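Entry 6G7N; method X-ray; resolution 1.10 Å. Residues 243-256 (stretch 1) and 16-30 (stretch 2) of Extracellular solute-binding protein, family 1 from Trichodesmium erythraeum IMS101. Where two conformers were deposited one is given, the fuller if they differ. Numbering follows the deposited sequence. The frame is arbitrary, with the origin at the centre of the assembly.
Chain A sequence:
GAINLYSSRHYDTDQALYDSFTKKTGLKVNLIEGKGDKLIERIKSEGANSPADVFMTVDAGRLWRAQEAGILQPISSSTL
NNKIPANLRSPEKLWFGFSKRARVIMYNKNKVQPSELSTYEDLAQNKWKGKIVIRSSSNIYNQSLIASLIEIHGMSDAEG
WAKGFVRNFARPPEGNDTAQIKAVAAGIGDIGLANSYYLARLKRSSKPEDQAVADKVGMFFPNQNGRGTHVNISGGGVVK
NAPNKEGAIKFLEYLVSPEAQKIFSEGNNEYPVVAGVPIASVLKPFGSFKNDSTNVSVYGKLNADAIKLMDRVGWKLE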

# COMPACT_ATOMS: atom_id res chain seq x y z
N PRO A 243 -5.73 -22.49 -14.10
CA PRO A 243 -6.50 -23.69 -14.43
C PRO A 243 -8.00 -23.59 -14.18
O PRO A 243 -8.78 -24.32 -14.78
CB PRO A 243 -5.86 -24.79 -13.57
CG PRO A 243 -5.02 -24.12 -12.58
CD PRO A 243 -4.71 -22.73 -13.06
N ASN A 244 -8.40 -22.69 -13.28
CA ASN A 244 -9.82 -22.45 -12.97
C ASN A 244 -10.10 -20.96 -13.06
O ASN A 244 -10.32 -20.26 -12.05
CB ASN A 244 -10.15 -22.97 -11.58
CG ASN A 244 -11.64 -23.00 -11.31
OD1 ASN A 244 -12.45 -22.56 -12.14
ND2 ASN A 244 -12.02 -23.54 -10.15
N LYS A 245 -10.14 -20.46 -14.28
CA LYS A 245 -10.39 -19.04 -14.53
C LYS A 245 -11.74 -18.59 -13.97
O LYS A 245 -11.83 -17.54 -13.34
CB LYS A 245 -10.29 -18.74 -16.03
CG LYS A 245 -10.51 -17.29 -16.39
CD LYS A 245 -10.54 -17.08 -17.90
CE LYS A 245 -10.82 -15.63 -18.24
NZ LYS A 245 -10.67 -15.36 -19.69
N GLU A 246 -12.75 -19.39 -14.18
CA GLU A 246 -14.09 -19.07 -13.70
C GLU A 246 -14.16 -18.88 -12.14
O GLU A 246 -14.75 -17.95 -11.59
CB GLU A 246 -15.10 -20.13 -14.14
N GLY A 247 -13.47 -19.81 -11.48
CA GLY A 247 -13.39 -19.76 -10.03
C GLY A 247 -12.56 -18.59 -9.56
O GLY A 247 -12.90 -17.97 -8.54
N ALA A 248 -11.49 -18.27 -10.29
CA ALA A 248 -10.64 -17.13 -9.96
C ALA A 248 -11.43 -15.83 -10.03
O ALA A 248 -11.34 -14.98 -9.13
CB ALA A 248 -9.43 -17.07 -10.87
N ILE A 249 -12.24 -15.67 -11.08
CA ILE A 249 -13.09 -14.48 -11.22
C ILE A 249 -14.10 -14.43 -10.07
O ILE A 249 -14.34 -13.36 -9.48
CB ILE A 249 -13.78 -14.46 -12.59
CG1 ILE A 249 -12.74 -14.30 -13.72
CG2 ILE A 249 -14.81 -13.34 -12.63
CD1 ILE A 249 -13.32 -14.58 -15.10
N LYS A 250 -14.71 -15.58 -9.74
CA LYS A 250 -15.66 -15.61 -8.60
C LYS A 250 -14.99 -15.14 -7.32
O LYS A 250 -15.65 -14.46 -6.49
CB LYS A 250 -16.25 -17.00 -8.41
CG LYS A 250 -17.27 -17.42 -9.45
CD LYS A 250 -17.88 -18.78 -9.12
CE LYS A 250 -18.96 -19.21 -10.12
NZ LYS A 250 -19.64 -20.48 -9.73
N PHE A 251 -13.74 -15.53 -7.11
CA PHE A 251 -13.04 -15.11 -5.90
C PHE A 251 -12.82 -13.60 -5.88
O PHE A 251 -13.13 -12.96 -4.84
CB PHE A 251 -11.72 -15.87 -5.78
CG PHE A 251 -11.01 -15.59 -4.48
CD1 PHE A 251 -11.51 -16.06 -3.29
CD2 PHE A 251 -9.84 -14.84 -4.45
CE1 PHE A 251 -10.88 -15.80 -2.07
CE2 PHE A 251 -9.19 -14.59 -3.25
CZ PHE A 251 -9.70 -15.07 -2.07
N LEU A 252 -12.33 -13.03 -6.97
CA LEU A 252 -12.16 -11.57 -6.99
C LEU A 252 -13.48 -10.84 -6.76
O LEU A 252 -13.54 -9.85 -6.02
CB LEU A 252 -11.52 -11.10 -8.29
CG LEU A 252 -10.13 -11.66 -8.63
CD1 LEU A 252 -9.58 -10.89 -9.80
CD2 LEU A 252 -9.18 -11.61 -7.41
N GLU A 253 -14.55 -11.32 -7.39
CA GLU A 253 -15.85 -10.69 -7.20
C GLU A 253 -16.32 -10.82 -5.75
O GLU A 253 -16.88 -9.87 -5.19
CB GLU A 253 -16.86 -11.25 -8.17
CG GLU A 253 -16.59 -10.83 -9.59
CD GLU A 253 -17.55 -11.38 -10.64
OE1 GLU A 253 -18.20 -12.41 -10.39
OE2 GLU A 253 -17.60 -10.80 -11.75
N TYR A 254 -16.10 -11.98 -5.13
CA TYR A 254 -16.45 -12.14 -3.73
C TYR A 254 -15.73 -11.12 -2.85
O TYR A 254 -16.31 -10.59 -1.90
CB TYR A 254 -16.15 -13.58 -3.31
CG TYR A 254 -16.17 -13.74 -1.82
CD1 TYR A 254 -17.35 -13.71 -1.09
CD2 TYR A 254 -14.96 -13.80 -1.10
CE1 TYR A 254 -17.32 -13.78 0.31
CE2 TYR A 254 -14.94 -13.85 0.26
CZ TYR A 254 -16.10 -13.83 0.96
OH TYR A 254 -16.05 -13.81 2.35
N LEU A 255 -14.47 -10.82 -3.17
CA LEU A 255 -13.69 -9.89 -2.35
C LEU A 255 -14.25 -8.48 -2.28
O LEU A 255 -13.90 -7.75 -1.34
CB LEU A 255 -12.24 -9.84 -2.80
CG LEU A 255 -11.40 -11.10 -2.53
CD1 LEU A 255 -10.01 -10.88 -3.12
CD2 LEU A 255 -11.30 -11.41 -1.06
N VAL A 256 -15.09 -8.07 -3.25
CA VAL A 256 -15.69 -6.74 -3.18
C VAL A 256 -17.03 -6.72 -2.45
O VAL A 256 -17.61 -5.65 -2.29
CB VAL A 256 -15.78 -6.03 -4.54
CG1 VAL A 256 -14.41 -5.95 -5.19
CG2 VAL A 256 -16.78 -6.68 -5.48
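Stretch 2 16-30: ALYDSFTKKTGLKVN

Packing of residues 16-30 on residues 243-256 of the solute-binding protein. Stretch 2 runs as a helix through Thr25, turns at Gly26, whose positive phi breaks the helix, and leaves as a strand from Lys28 to Asn30. Its helix crosses that of stretch 1 at 120°, the axes approaching to 10.8 Å, so the C-terminal end of one lies near the N-terminal part of the other. The contact buries 558 Å², summed over both sides, and is mainly apolar. Asn244 caps the first helix by accepting a hydrogen bond from Gly247 N at its OD1 (3.0 Å), while its ND2 lies 3.9 Å from Leu27 CD2. At Gly247 the absence of a side chain lets Leu27 come close, its CD1 3.5 Å from Gly247 CA; Leu27 is held in turn by Thr25, whose OG1 accepts from Leu27 N (3.1 Å). The aliphatic part of Lys250 covers the margin, with CD 4.4 Å from both Thr25 CG2 and Leu27 CD1. Phe21 is a knob, seated among Gly247, Lys250, Phe251 and Tyr254. Phe251 turns its ring edge to the face of Phe21 (ring centroids 5.0 Å apart, planes at 84°), and its CE1 reaches Leu17 CD2 at 3.9 Å and Val29 CG2 at 4.3 Å. Tyr254, which points toward stretch 2 and has the largest covered area, is the reciprocal knob, set among Leu17, Ser20, Phe21 and Lys24. Phe21 CB lies over one face of its ring, 4.1 Å from the Tyr254 ring centroid in a CH-pi contact; Leu17 CD2 meets the ring edge, 3.4 Å from Tyr254 CE2, and Tyr254 OH reaches Ser20 CB at 3.4 Å. Leu255 completes the contact, its CD2 3.5 Å from Leu17 CD2.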

# COMPACT_ATOMS: atom_id res chain seq x y z
N ALA A 16 -11.50 -16.79 7.48
CA ALA A 16 -12.96 -16.54 7.49
C ALA A 16 -13.50 -16.18 6.10
O ALA A 16 -14.58 -16.59 5.72
CB ALA A 16 -13.34 -15.46 8.49
N LEU A 17 -12.71 -15.42 5.36
CA LEU A 17 -13.07 -15.07 4.04
C LEU A 17 -13.05 -16.32 3.12
O LEU A 17 -13.99 -16.52 2.35
CB LEU A 17 -12.11 -13.96 3.64
CG LEU A 17 -12.37 -13.20 2.39
CD1 LEU A 17 -11.79 -11.81 2.53
CD2 LEU A 17 -11.70 -13.97 1.27
N TYR A 18 -12.01 -17.14 3.24
CA TYR A 18 -11.92 -18.30 2.36
C TYR A 18 -13.10 -19.24 2.66
O TYR A 18 -13.71 -19.76 1.75
CB TYR A 18 -10.59 -19.05 2.52
CG TYR A 18 -9.34 -18.20 2.38
CD1 TYR A 18 -9.31 -17.00 1.67
CD2 TYR A 18 -8.18 -18.61 3.02
CE1 TYR A 18 -8.17 -16.23 1.61
CE2 TYR A 18 -7.02 -17.86 2.96
CZ TYR A 18 -7.02 -16.67 2.26
OH TYR A 18 -5.87 -15.88 2.21
N ASP A 19 -13.38 -19.45 3.94
CA ASP A 19 -14.47 -20.35 4.32
C ASP A 19 -15.84 -19.86 3.86
O ASP A 19 -16.65 -20.65 3.41
CB ASP A 19 -14.44 -20.57 5.83
CG ASP A 19 -13.22 -21.41 6.31
OD1 ASP A 19 -12.48 -21.94 5.46
OD2 ASP A 19 -13.00 -21.46 7.51
N SER A 20 -16.08 -18.56 3.94
CA SER A 20 -17.32 -17.99 3.43
C SER A 20 -17.42 -18.15 1.92
O SER A 20 -18.49 -18.51 1.39
CB SER A 20 -17.43 -16.54 3.85
OG SER A 20 -18.62 -16.00 3.30
N PHE A 21 -16.32 -17.86 1.23
CA PHE A 21 -16.26 -18.09 -0.22
C PHE A 21 -16.61 -19.53 -0.57
O PHE A 21 -17.41 -19.76 -1.48
CB PHE A 21 -14.89 -17.70 -0.73
CG PHE A 21 -14.68 -18.00 -2.16
CD1 PHE A 21 -15.27 -17.21 -3.13
CD2 PHE A 21 -13.85 -19.04 -2.57
CE1 PHE A 21 -15.09 -17.47 -4.48
CE2 PHE A 21 -13.63 -19.28 -3.91
CZ PHE A 21 -14.26 -18.50 -4.87
N THR A 22 -16.06 -20.48 0.16
CA THR A 22 -16.37 -21.87 -0.11
C THR A 22 -17.85 -22.21 0.13
O THR A 22 -18.46 -22.94 -0.66
CB THR A 22 -15.44 -22.78 0.69
OG1 THR A 22 -14.09 -22.46 0.34
CG2 THR A 22 -15.70 -24.23 0.40
N LYS A 23 -18.40 -21.66 1.20
CA LYS A 23 -19.87 -21.85 1.46
C LYS A 23 -20.73 -21.29 0.31
O LYS A 23 -21.73 -21.87 -0.12
CB LYS A 23 -20.24 -21.16 2.76
CG LYS A 23 -21.68 -21.28 3.24
CD LYS A 23 -21.83 -20.63 4.61
CE LYS A 23 -23.29 -20.45 5.01
NZ LYS A 23 -23.53 -19.21 5.82
N LYS A 24 -20.34 -20.14 -0.21
CA LYS A 24 -21.10 -19.47 -1.26
C LYS A 24 -20.94 -20.06 -2.66
O LYS A 24 -21.88 -20.00 -3.45
CB LYS A 24 -20.74 -17.97 -1.26
CG LYS A 24 -21.23 -17.26 -0.03
CD LYS A 24 -20.66 -15.85 0.08
CE LYS A 24 -21.30 -15.08 1.20
NZ LYS A 24 -22.42 -14.34 0.60
N THR A 25 -19.78 -20.62 -2.95
CA THR A 25 -19.41 -21.05 -4.31
C THR A 25 -19.12 -22.52 -4.48
O THR A 25 -19.07 -23.00 -5.60
CB THR A 25 -18.19 -20.28 -4.84
OG1 THR A 25 -17.00 -20.72 -4.18
CG2 THR A 25 -18.37 -18.78 -4.72
N GLY A 26 -18.85 -23.21 -3.38
CA GLY A 26 -18.41 -24.59 -3.44
C GLY A 26 -16.92 -24.78 -3.66
O GLY A 26 -16.47 -25.91 -3.66
N LEU A 27 -16.17 -23.71 -3.87
CA LEU A 27 -14.76 -23.82 -4.25
C LEU A 27 -13.86 -23.68 -3.04
O LEU A 27 -13.98 -22.72 -2.30
CB LEU A 27 -14.43 -22.70 -5.22
CG LEU A 27 -15.13 -22.80 -6.57
CD1 LEU A 27 -14.90 -21.53 -7.36
CD2 LEU A 27 -14.71 -24.01 -7.39
N LYS A 28 -12.95 -24.64 -2.85
CA LYS A 28 -11.92 -24.56 -1.84
C LYS A 28 -10.86 -23.56 -2.29
O LYS A 28 -10.61 -23.38 -3.48
CB LYS A 28 -11.28 -25.93 -1.62
CG LYS A 28 -10.25 -25.96 -0.52
CD LYS A 28 -9.67 -27.34 -0.28
CE LYS A 28 -8.60 -27.27 0.81
NZ LYS A 28 -8.00 -28.60 1.06
N VAL A 29 -10.23 -22.93 -1.30
CA VAL A 29 -9.09 -22.04 -1.53
C VAL A 29 -7.82 -22.73 -1.03
O VAL A 29 -7.69 -22.99 0.18
CB VAL A 29 -9.24 -20.70 -0.80
CG1 VAL A 29 -8.03 -19.80 -1.06
CG2 VAL A 29 -10.56 -20.02 -1.21
N ASN A 30 -6.91 -23.05 -1.95
CA ASN A 30 -5.60 -23.59 -1.62
C ASN A 30 -4.63 -22.41 -1.57
O ASN A 30 -4.41 -21.75 -2.58
CB ASN A 30 -5.14 -24.57 -2.68
CG ASN A 30 -6.01 -25.80 -2.78
OD1 ASN A 30 -6.51 -26.31 -1.78
ND2 ASN A 30 -6.18 -26.29 -4.01